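Long-range contacts in putative cytoplasmic protein (Enterobacter cloacae, PDB 4HFL), which is a type VI secretion effector (Tae4) with amidase activity that probably cleaves the peptide stems of peptidoglycan in rival bacteria: residues V95-I99 with T139-T143; Q125-T131 with N169-L175; N34-V38 with K56-R62. All coordinates share one frame; numbering follows the deposited sequence.

Overall arrangement
Interactions 1 and 2 lie on one antiparallel sheet, their centres about 11 Å apart. Strand 126-133 is shared between them, since it pairs with strand 138-145 of interaction 1 (His141 N to Phe130 O, 2.8 Å) and with strand 166-174 in interaction 2. Interaction 3 belongs to the helical side of the molecule, its centre about 12 Å from that of interaction 1 and about 19 Å from that of interaction 2. Interactions 1 and 3 meet at Cys59, whose SG is 3.9 Å from Val95 CG2 and 4.0 Å from ND1 of His141. This pairing is consistent with the cysteine-histidine site of clan CA peptidases and amidases.

Interaction 1: V95-I99 with T139-T143; sequences VKDMI and TGHVT
Val142 CG2 is the point on which three side chains of the helical segment 95-99 converge. Ile99 CG1 comes nearest at 3.7 Å, crossing the valine at a slant; Val95 CG2 slides past it in the opposite sense at 4.1 Å, and Met98 CG stands slightly farther off at 4.3 Å. The first torsion of Val142 (179°) sets CG1 beside the carbonyl carbon and leaves CG2 as the branch that meets the helix. Val95 uses both its methyls: CG2 lies 3.9 Å and CG1 4.0 Å from Gly140 O, so the valine straddles that carbonyl. Because Gly140 has no side chain, Ile99 CD1 can reach its backbone, ending 4.3 Å from Gly140 CA. No hydrogen bond links the segments, and the contact is one of apolar fit. The short helix and strand axes approach to 8.5 Å at 58°, the helix start lying against one face of the antiparallel sheet in this amidase domain, while His141 directs its CB to the other side of the strand. There its NE2 is hydrogen-bonded to Asp152 OD1 and its ring makes an edge-to-face contact with His155, a setting consistent with the papain-like arrangement of clan CA. Farther out, Val142 also touches Met63 of helix 59-69 and Ile129 of the neighbouring strand, and Ile99 rests on Ile129 and Thr131. The rest of the Met98 side chain turns away from the strand, against Ser64 and Leu67, and the buried Asp97 accepts the N-H of Ala81 through OD2, tying the helix to the loop there.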
loop_
_atom_site.group_PDB
_atom_site.type_symbol
_atom_site.label_atom_id
_atom_site.label_comp_id
_atom_site.label_asym_id
_atom_site.label_seq_id
_atom_site.Cartn_x
_atom_site.Cartn_y
_atom_site.Cartn_z
ATOM N N VAL A 95 -7.762 1.961 2.582
ATOM C CA VAL A 95 -6.889 2.016 1.413
ATOM C C VAL A 95 -6.951 3.368 0.684
ATOM O O VAL A 95 -5.951 3.825 0.117
ATOM C CB VAL A 95 -7.113 0.810 0.464
ATOM C CG1 VAL A 95 -8.396 0.976 -0.351
ATOM C CG2 VAL A 95 -5.913 0.625 -0.443
ATOM N N LYS A 96 -8.112 4.020 0.721
ATOM C CA LYS A 96 -8.278 5.335 0.088
ATOM C C LYS A 96 -7.356 6.370 0.739
ATOM O O LYS A 96 -6.841 7.281 0.071
ATOM C CB LYS A 96 -9.745 5.776 0.177
ATOM C CG LYS A 96 -9.984 7.012 1.021
ATOM C CD LYS A 96 -11.243 6.871 1.876
ATOM C CE LYS A 96 -11.394 8.072 2.806
ATOM N NZ LYS A 96 -12.434 7.862 3.848
ATOM N N ASP A 97 -7.131 6.208 2.041
ATOM C CA ASP A 97 -6.259 7.109 2.789
ATOM C C ASP A 97 -4.795 6.911 2.404
ATOM O O ASP A 97 -4.042 7.877 2.278
ATOM C CB ASP A 97 -6.421 6.885 4.294
ATOM C CG ASP A 97 -7.781 7.325 4.818
ATOM O OD1 ASP A 97 -8.484 8.093 4.128
ATOM O OD2 ASP A 97 -8.134 6.913 5.941
ATOM N N MET A 98 -4.383 5.658 2.233
ATOM C CA MET A 98 -3.006 5.375 1.830
ATOM C C MET A 98 -2.780 5.925 0.416
ATOM O O MET A 98 -1.756 6.573 0.123
ATOM C CB MET A 98 -2.752 3.866 1.878
ATOM C CG MET A 98 -1.368 3.431 1.407
ATOM S SD MET A 98 -0.006 4.298 2.234
ATOM C CE MET A 98 -0.271 3.826 3.954
ATOM N N ILE A 99 -3.772 5.677 -0.438
ATOM C CA ILE A 99 -3.756 6.137 -1.822
ATOM C C ILE A 99 -3.625 7.659 -1.894
ATOM O O ILE A 99 -2.826 8.177 -2.675
ATOM C CB ILE A 99 -5.008 5.624 -2.594
ATOM C CG1 ILE A 99 -4.880 4.111 -2.859
ATOM C CG2 ILE A 99 -5.177 6.361 -3.890
ATOM C CD1 ILE A 99 -6.098 3.470 -3.564
ATOM N N THR A 139 -12.695 0.625 -5.292
ATOM C CA THR A 139 -11.691 0.213 -4.308
ATOM C C THR A 139 -10.326 0.205 -4.955
ATOM O O THR A 139 -10.165 0.649 -6.107
ATOM C CB THR A 139 -12.021 -1.169 -3.691
ATOM O OG1 THR A 139 -10.954 -1.578 -2.824
ATOM C CG2 THR A 139 -12.203 -2.211 -4.777
ATOM N N GLY A 140 -9.335 -0.305 -4.230
ATOM C CA GLY A 140 -7.978 -0.259 -4.724
ATOM C C GLY A 140 -7.054 -1.206 -4.001
ATOM O O GLY A 140 -7.453 -1.846 -3.015
ATOM N N HIS A 141 -5.825 -1.304 -4.498
ATOM C CA HIS A 141 -4.806 -2.136 -3.875
ATOM C C HIS A 141 -3.445 -1.481 -4.072
ATOM O O HIS A 141 -3.095 -1.062 -5.171
ATOM C CB HIS A 141 -4.802 -3.552 -4.462
ATOM C CG HIS A 141 -3.721 -4.436 -3.903
ATOM N ND1 HIS A 141 -3.824 -5.066 -2.678
ATOM C CD2 HIS A 141 -2.508 -4.786 -4.402
ATOM C CE1 HIS A 141 -2.726 -5.766 -2.449
ATOM N NE2 HIS A 141 -1.913 -5.615 -3.481
ATOM N N VAL A 142 -2.683 -1.374 -2.996
ATOM C CA VAL A 142 -1.376 -0.745 -3.077
ATOM C C VAL A 142 -0.334 -1.819 -2.797
ATOM O O VAL A 142 -0.479 -2.594 -1.849
ATOM C CB VAL A 142 -1.258 0.379 -2.041
ATOM C CG1 VAL A 142 0.124 1.011 -2.104
ATOM C CG2 VAL A 142 -2.342 1.423 -2.258
ATOM N N THR A 143 0.704 -1.883 -3.624
ATOM C CA THR A 143 1.700 -2.953 -3.458
ATOM C C THR A 143 3.024 -2.508 -4.062
ATOM O O THR A 143 3.181 -1.331 -4.434
ATOM C CB THR A 143 1.202 -4.300 -4.097
ATOM O OG1 THR A 143 2.078 -5.375 -3.736
ATOM C CG2 THR A 143 1.132 -4.196 -5.623
#

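Interaction 2: Q125-T131 with N169-L175; sequences QGIIIFT and NATFWSL
Trp173 and Ile129 meet on one face of the strand pair, with Ile129 CD1 at the edge of the indole, near its plane, 3.6 Å from CZ3. With CG beside its own backbone N (chi1 -65°), Trp173 swings its six-membered ring along the strand toward that methyl; its NE1 is hydrogen-bonded to Gly107 O. On the same face Ile127 CG1 meets Leu175 CD1 at 3.7 Å, the two chains slanting across one another. The other face carries Phe172, whose CG lies anti to its backbone N (chi1 168°), bringing the ring back over the partner strand: Ile128 CB is at its edge, 4.1 Å from CD1, and Gly126 N is at its edge near CE1. Farther along, Phe130 CD1 sits 4.1 Å from Ala170 CB. At one end Gln125 stretches out so that NE2 donates to Leu175 O (3.2 Å), with that oxygen close to the amide plane. At the other, a water accepts a hydrogen bond from Thr131 OG1 and donates to Ile129 O and Thr171 OG1. Between the two faces, paired backbone bonds join Ile127 with Trp173 and Ile129 with Thr171; the Ile129 N to Thr171 O bond is short, 2.7 Å, and nearly straight at 171°. The alternation of hydrogen-bonded and non-hydrogen-bonded pairs is regular antiparallel pairing, here central in the four-stranded sheet, with 111-114 beyond one strand and 138-145 beyond the other.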
loop_
_atom_site.group_PDB
_atom_site.type_symbol
_atom_site.label_atom_id
_atom_site.label_comp_id
_atom_site.label_asym_id
_atom_site.label_seq_id
_atom_site.Cartn_x
_atom_site.Cartn_y
_atom_site.Cartn_z
ATOM N N GLN A 125 10.578 -0.559 -11.463
ATOM C CA GLN A 125 10.402 -1.131 -10.124
ATOM C C GLN A 125 9.983 -0.009 -9.177
ATOM O O GLN A 125 10.499 1.118 -9.266
ATOM C CB GLN A 125 11.700 -1.808 -9.631
ATOM C CG GLN A 125 12.881 -0.862 -9.360
ATOM C CD GLN A 125 14.121 -1.603 -8.895
ATOM O OE1 GLN A 125 14.296 -2.793 -9.202
ATOM N NE2 GLN A 125 14.997 -0.906 -8.145
ATOM N N GLY A 126 9.035 -0.288 -8.287
ATOM C CA GLY A 126 8.613 0.728 -7.340
ATOM C C GLY A 126 7.287 0.440 -6.663
ATOM O O GLY A 126 6.878 -0.710 -6.525
ATOM N N ILE A 127 6.624 1.504 -6.224
ATOM C CA ILE A 127 5.331 1.394 -5.561
ATOM C C ILE A 127 4.223 1.541 -6.596
ATOM O O ILE A 127 4.252 2.461 -7.404
ATOM C CB ILE A 127 5.155 2.529 -4.531
ATOM C CG1 ILE A 127 6.150 2.370 -3.380
ATOM C CG2 ILE A 127 3.702 2.575 -4.003
ATOM C CD1 ILE A 127 6.094 3.515 -2.389
ATOM N N ILE A 128 3.222 0.665 -6.551
ATOM C CA ILE A 128 2.138 0.727 -7.529
ATOM C C ILE A 128 0.754 0.655 -6.856
ATOM O O ILE A 128 0.546 -0.132 -5.927
ATOM C CB ILE A 128 2.326 -0.354 -8.643
ATOM C CG1 ILE A 128 1.439 -0.063 -9.855
ATOM C CG2 ILE A 128 2.074 -1.770 -8.104
ATOM C CD1 ILE A 128 1.797 -0.934 -11.064
ATOM N N ILE A 129 -0.168 1.503 -7.314
ATOM C CA ILE A 129 -1.552 1.515 -6.838
ATOM C C ILE A 129 -2.486 1.130 -7.984
ATOM O O ILE A 129 -2.494 1.790 -9.030
ATOM C CB ILE A 129 -1.997 2.937 -6.422
ATOM C CG1 ILE A 129 -1.129 3.498 -5.289
ATOM C CG2 ILE A 129 -3.486 2.955 -6.049
ATOM C CD1 ILE A 129 -1.427 4.971 -5.005
ATOM N N PHE A 130 -3.306 0.107 -7.766
ATOM C CA PHE A 130 -4.306 -0.316 -8.734
ATOM C C PHE A 130 -5.662 0.109 -8.202
ATOM O O PHE A 130 -6.026 -0.296 -7.119
ATOM C CB PHE A 130 -4.323 -1.843 -8.825
ATOM C CG PHE A 130 -3.030 -2.449 -9.298
ATOM C CD1 PHE A 130 -2.690 -2.441 -10.643
ATOM C CD2 PHE A 130 -2.160 -3.047 -8.393
ATOM C CE1 PHE A 130 -1.503 -3.019 -11.080
ATOM C CE2 PHE A 130 -0.980 -3.629 -8.824
ATOM C CZ PHE A 130 -0.649 -3.614 -10.173
ATOM N N THR A 131 -6.437 0.893 -8.946
ATOM C CA THR A 131 -7.785 1.212 -8.472
ATOM C C THR A 131 -8.804 0.725 -9.462
ATOM O O THR A 131 -8.483 0.499 -10.622
ATOM C CB THR A 131 -7.996 2.705 -8.259
ATOM O OG1 THR A 131 -7.632 3.389 -9.461
ATOM C CG2 THR A 131 -7.133 3.207 -7.095
ATOM N N ASN A 169 -7.323 1.938 -13.393
ATOM C CA ASN A 169 -6.143 2.790 -13.368
ATOM C C ASN A 169 -5.002 2.079 -12.650
ATOM O O ASN A 169 -5.244 1.261 -11.750
ATOM C CB ASN A 169 -6.429 4.113 -12.631
ATOM C CG ASN A 169 -5.186 4.998 -12.517
ATOM O OD1 ASN A 169 -4.357 4.836 -11.603
ATOM N ND2 ASN A 169 -5.040 5.923 -13.458
ATOM N N ALA A 170 -3.768 2.376 -13.051
ATOM C CA ALA A 170 -2.602 2.022 -12.234
ATOM C C ALA A 170 -1.769 3.274 -12.147
ATOM O O ALA A 170 -1.609 3.988 -13.146
ATOM C CB ALA A 170 -1.805 0.911 -12.849
ATOM N N THR A 171 -1.249 3.529 -10.950
ATOM C CA THR A 171 -0.475 4.720 -10.638
ATOM C C THR A 171 0.781 4.226 -9.916
ATOM O O THR A 171 0.701 3.384 -9.013
ATOM C CB THR A 171 -1.307 5.671 -9.739
ATOM O OG1 THR A 171 -2.437 6.156 -10.475
ATOM C CG2 THR A 171 -0.490 6.870 -9.290
ATOM N N PHE A 172 1.931 4.750 -10.323
ATOM C CA PHE A 172 3.210 4.135 -10.044
ATOM C C PHE A 172 4.323 5.155 -9.814
ATOM O O PHE A 172 4.450 6.132 -10.587
ATOM C CB PHE A 172 3.600 3.244 -11.227
ATOM C CG PHE A 172 5.036 2.777 -11.186
ATOM C CD1 PHE A 172 5.375 1.634 -10.486
ATOM C CD2 PHE A 172 6.035 3.476 -11.853
ATOM C CE1 PHE A 172 6.695 1.198 -10.434
ATOM C CE2 PHE A 172 7.363 3.048 -11.810
ATOM C CZ PHE A 172 7.689 1.905 -11.099
ATOM N N TRP A 173 5.130 4.892 -8.776
ATOM C CA TRP A 173 6.367 5.645 -8.481
ATOM C C TRP A 173 7.570 4.720 -8.527
ATOM O O TRP A 173 7.584 3.671 -7.866
ATOM C CB TRP A 173 6.330 6.253 -7.068
ATOM C CG TRP A 173 5.280 7.322 -6.831
ATOM C CD1 TRP A 173 5.483 8.667 -6.824
ATOM C CD2 TRP A 173 3.893 7.121 -6.524
ATOM N NE1 TRP A 173 4.301 9.323 -6.565
ATOM C CE2 TRP A 173 3.313 8.398 -6.368
ATOM C CE3 TRP A 173 3.081 5.987 -6.374
ATOM C CZ2 TRP A 173 1.956 8.575 -6.076
ATOM C CZ3 TRP A 173 1.740 6.164 -6.083
ATOM C CH2 TRP A 173 1.187 7.452 -5.943
ATOM N N SER A 174 8.598 5.115 -9.273
ATOM C CA SER A 174 9.850 4.358 -9.302
ATOM C C SER A 174 10.573 4.457 -7.963
ATOM O O SER A 174 10.628 5.531 -7.346
ATOM C CB SER A 174 10.782 4.894 -10.410
ATOM O OG SER A 174 10.357 4.454 -11.682
ATOM N N LEU A 175 11.141 3.341 -7.521
ATOM C CA LEU A 175 12.042 3.361 -6.376
ATOM C C LEU A 175 13.401 2.845 -6.815
ATOM O O LEU A 175 13.478 1.884 -7.600
ATOM C CB LEU A 175 11.482 2.525 -5.216
ATOM C CG LEU A 175 10.123 2.915 -4.604
ATOM C CD1 LEU A 175 9.798 1.996 -3.434
ATOM C CD2 LEU A 175 10.071 4.375 -4.144
HETATM O O HOH W 1 12.086 2.053 -12.256
HETATM O O HOH W 2 -4.588 4.029 -9.196
#

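Interaction 3: N34-V38 with K56-R62; sequences NVEQV and KNACPIR
The N-capped start of helix 35-42 lies beside the turn leading into helix 59-69, which has its own asparagine capping bond, and the two meet where Val35 packs on Ala58. Val35 CB and Ala58 CB are 3.7 Å apart, and the same methyl is equally near Val35 CA, so the small alanine allows close backbone approach, with the two CA atoms separated by 4.6 Å. The branches of Val35 divide the work, CG2 lying over Ala58 N and CG1 reaching to 4.1 Å from Lys56 O. One helical turn on, Val38 CG1 meets Ile61 CG2 at 4.3 Å, while its CG2 faces Ala58 CB. Each asparagine holds its own turn. Asn34 OD1 accepts the N-H of Gln37 as the N-cap, in a bond of 161° at the hydrogen. Asn57 OD1 accepts from Cys59 N at 3.2 Å, but the donor stands 59° out of the carbonyl plane and so is not on a lone pair. Arg62 doubles back so that Ala58 CB lies 3.6 Å above the centre of one guanidinium face. The edge of the group points at Asn34 CA through NH2, which also donates to Val33 O just before the capped helix; NH1 forms a salt bridge with Asp152 OD2. With no hydrogen bond directly between the segments, apolar fit joins the two helix starts, and the arginine, gripped by a backbone carbonyl on one side and a carboxylate on another, ties this junction to Asp152, the partner of His141.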
loop_
_atom_site.group_PDB
_atom_site.type_symbol
_atom_site.label_atom_id
_atom_site.label_comp_id
_atom_site.label_asym_id
_atom_site.label_seq_id
_atom_site.Cartn_x
_atom_site.Cartn_y
_atom_site.Cartn_z
ATOM N N ASN A 34 -1.622 -12.891 5.494
ATOM C CA ASN A 34 -3.028 -12.489 5.582
ATOM C C ASN A 34 -3.282 -11.535 6.757
ATOM O O ASN A 34 -2.476 -11.481 7.703
ATOM C CB ASN A 34 -3.953 -13.715 5.664
ATOM C CG ASN A 34 -3.741 -14.545 6.933
ATOM O OD1 ASN A 34 -3.925 -14.053 8.049
ATOM N ND2 ASN A 34 -3.394 -15.824 6.760
ATOM N N VAL A 35 -4.407 -10.816 6.695
ATOM C CA VAL A 35 -4.733 -9.749 7.649
ATOM C C VAL A 35 -4.632 -10.157 9.124
ATOM O O VAL A 35 -4.056 -9.433 9.942
ATOM C CB VAL A 35 -6.131 -9.109 7.338
ATOM C CG1 VAL A 35 -7.245 -10.145 7.387
ATOM C CG2 VAL A 35 -6.440 -7.975 8.302
ATOM N N GLU A 36 -5.176 -11.320 9.465
ATOM C CA GLU A 36 -5.190 -11.740 10.861
ATOM C C GLU A 36 -3.774 -12.050 11.353
ATOM O O GLU A 36 -3.432 -11.752 12.495
ATOM C CB GLU A 36 -6.178 -12.898 11.103
ATOM C CG GLU A 36 -6.402 -13.851 9.922
ATOM C CD GLU A 36 -7.454 -13.364 8.916
ATOM O OE1 GLU A 36 -8.571 -12.963 9.323
ATOM O OE2 GLU A 36 -7.161 -13.398 7.703
ATOM N N GLN A 37 -2.946 -12.608 10.473
ATOM C CA GLN A 37 -1.527 -12.822 10.767
ATOM C C GLN A 37 -0.751 -11.493 10.876
ATOM O O GLN A 37 0.191 -11.363 11.686
ATOM C CB GLN A 37 -0.900 -13.733 9.704
ATOM C CG GLN A 37 -1.255 -15.213 9.834
ATOM C CD GLN A 37 -0.610 -15.864 11.040
ATOM O OE1 GLN A 37 -1.087 -15.725 12.167
ATOM N NE2 GLN A 37 0.483 -16.582 10.811
ATOM N N VAL A 38 -1.164 -10.515 10.066
ATOM C CA VAL A 38 -0.610 -9.159 10.113
ATOM C C VAL A 38 -0.892 -8.508 11.470
ATOM O O VAL A 38 -0.024 -7.845 12.039
ATOM C CB VAL A 38 -1.171 -8.274 8.961
ATOM C CG1 VAL A 38 -0.836 -6.814 9.172
ATOM C CG2 VAL A 38 -0.641 -8.743 7.604
ATOM N N LYS A 56 -10.474 -5.058 8.066
ATOM C CA LYS A 56 -10.540 -6.266 7.242
ATOM C C LYS A 56 -9.570 -6.227 6.056
ATOM O O LYS A 56 -9.378 -7.241 5.370
ATOM C CB LYS A 56 -11.974 -6.500 6.742
ATOM C CG LYS A 56 -12.998 -6.792 7.849
ATOM C CD LYS A 56 -14.422 -6.746 7.287
ATOM C CE LYS A 56 -15.460 -7.045 8.354
ATOM N NZ LYS A 56 -16.837 -6.776 7.844
ATOM N N ASN A 57 -8.967 -5.061 5.818
ATOM C CA ASN A 57 -8.013 -4.906 4.727
ATOM C C ASN A 57 -6.573 -4.778 5.245
ATOM O O ASN A 57 -6.219 -3.810 5.935
ATOM C CB ASN A 57 -8.396 -3.712 3.835
ATOM C CG ASN A 57 -7.727 -3.760 2.462
ATOM O OD1 ASN A 57 -6.916 -4.651 2.176
ATOM N ND2 ASN A 57 -8.074 -2.802 1.600
ATOM N N ALA A 58 -5.752 -5.772 4.915
ATOM C CA ALA A 58 -4.358 -5.806 5.348
ATOM C C ALA A 58 -3.526 -4.769 4.596
ATOM O O ALA A 58 -2.507 -4.291 5.097
ATOM C CB ALA A 58 -3.784 -7.205 5.148
ATOM N N CYS A 59 -3.977 -4.419 3.395
ATOM C CA CYS A 59 -3.178 -3.609 2.464
ATOM C C CYS A 59 -2.638 -2.254 2.995
ATOM O O CYS A 59 -1.414 -2.006 2.953
ATOM C CB CYS A 59 -3.916 -3.471 1.120
ATOM S SG CYS A 59 -3.282 -2.189 0.052
ATOM N N PRO A 60 -3.528 -1.380 3.505
ATOM C CA PRO A 60 -3.036 -0.088 4.016
ATOM C C PRO A 60 -2.182 -0.222 5.274
ATOM O O PRO A 60 -1.329 0.641 5.528
ATOM C CB PRO A 60 -4.332 0.680 4.328
ATOM C CG PRO A 60 -5.389 -0.410 4.526
ATOM C CD PRO A 60 -5.005 -1.477 3.562
ATOM N N ILE A 61 -2.394 -1.292 6.042
ATOM C CA ILE A 61 -1.619 -1.526 7.260
ATOM C C ILE A 61 -0.208 -1.986 6.898
ATOM O O ILE A 61 0.783 -1.505 7.465
ATOM C CB ILE A 61 -2.311 -2.561 8.180
ATOM C CG1 ILE A 61 -3.806 -2.243 8.309
ATOM C CG2 ILE A 61 -1.643 -2.603 9.559
ATOM C CD1 ILE A 61 -4.617 -3.301 9.061
ATOM N N ARG A 62 -0.128 -2.921 5.952
ATOM C CA ARG A 62 1.139 -3.360 5.382
ATOM C C ARG A 62 1.912 -2.155 4.881
ATOM O O ARG A 62 3.070 -1.937 5.259
ATOM C CB ARG A 62 0.893 -4.266 4.175
ATOM C CG ARG A 62 0.440 -5.684 4.486
ATOM C CD ARG A 62 0.598 -6.550 3.237
ATOM N NE ARG A 62 -0.161 -7.793 3.332
ATOM C CZ ARG A 62 -1.229 -8.077 2.593
ATOM N NH1 ARG A 62 -1.665 -7.206 1.691
ATOM N NH2 ARG A 62 -1.865 -9.232 2.757
#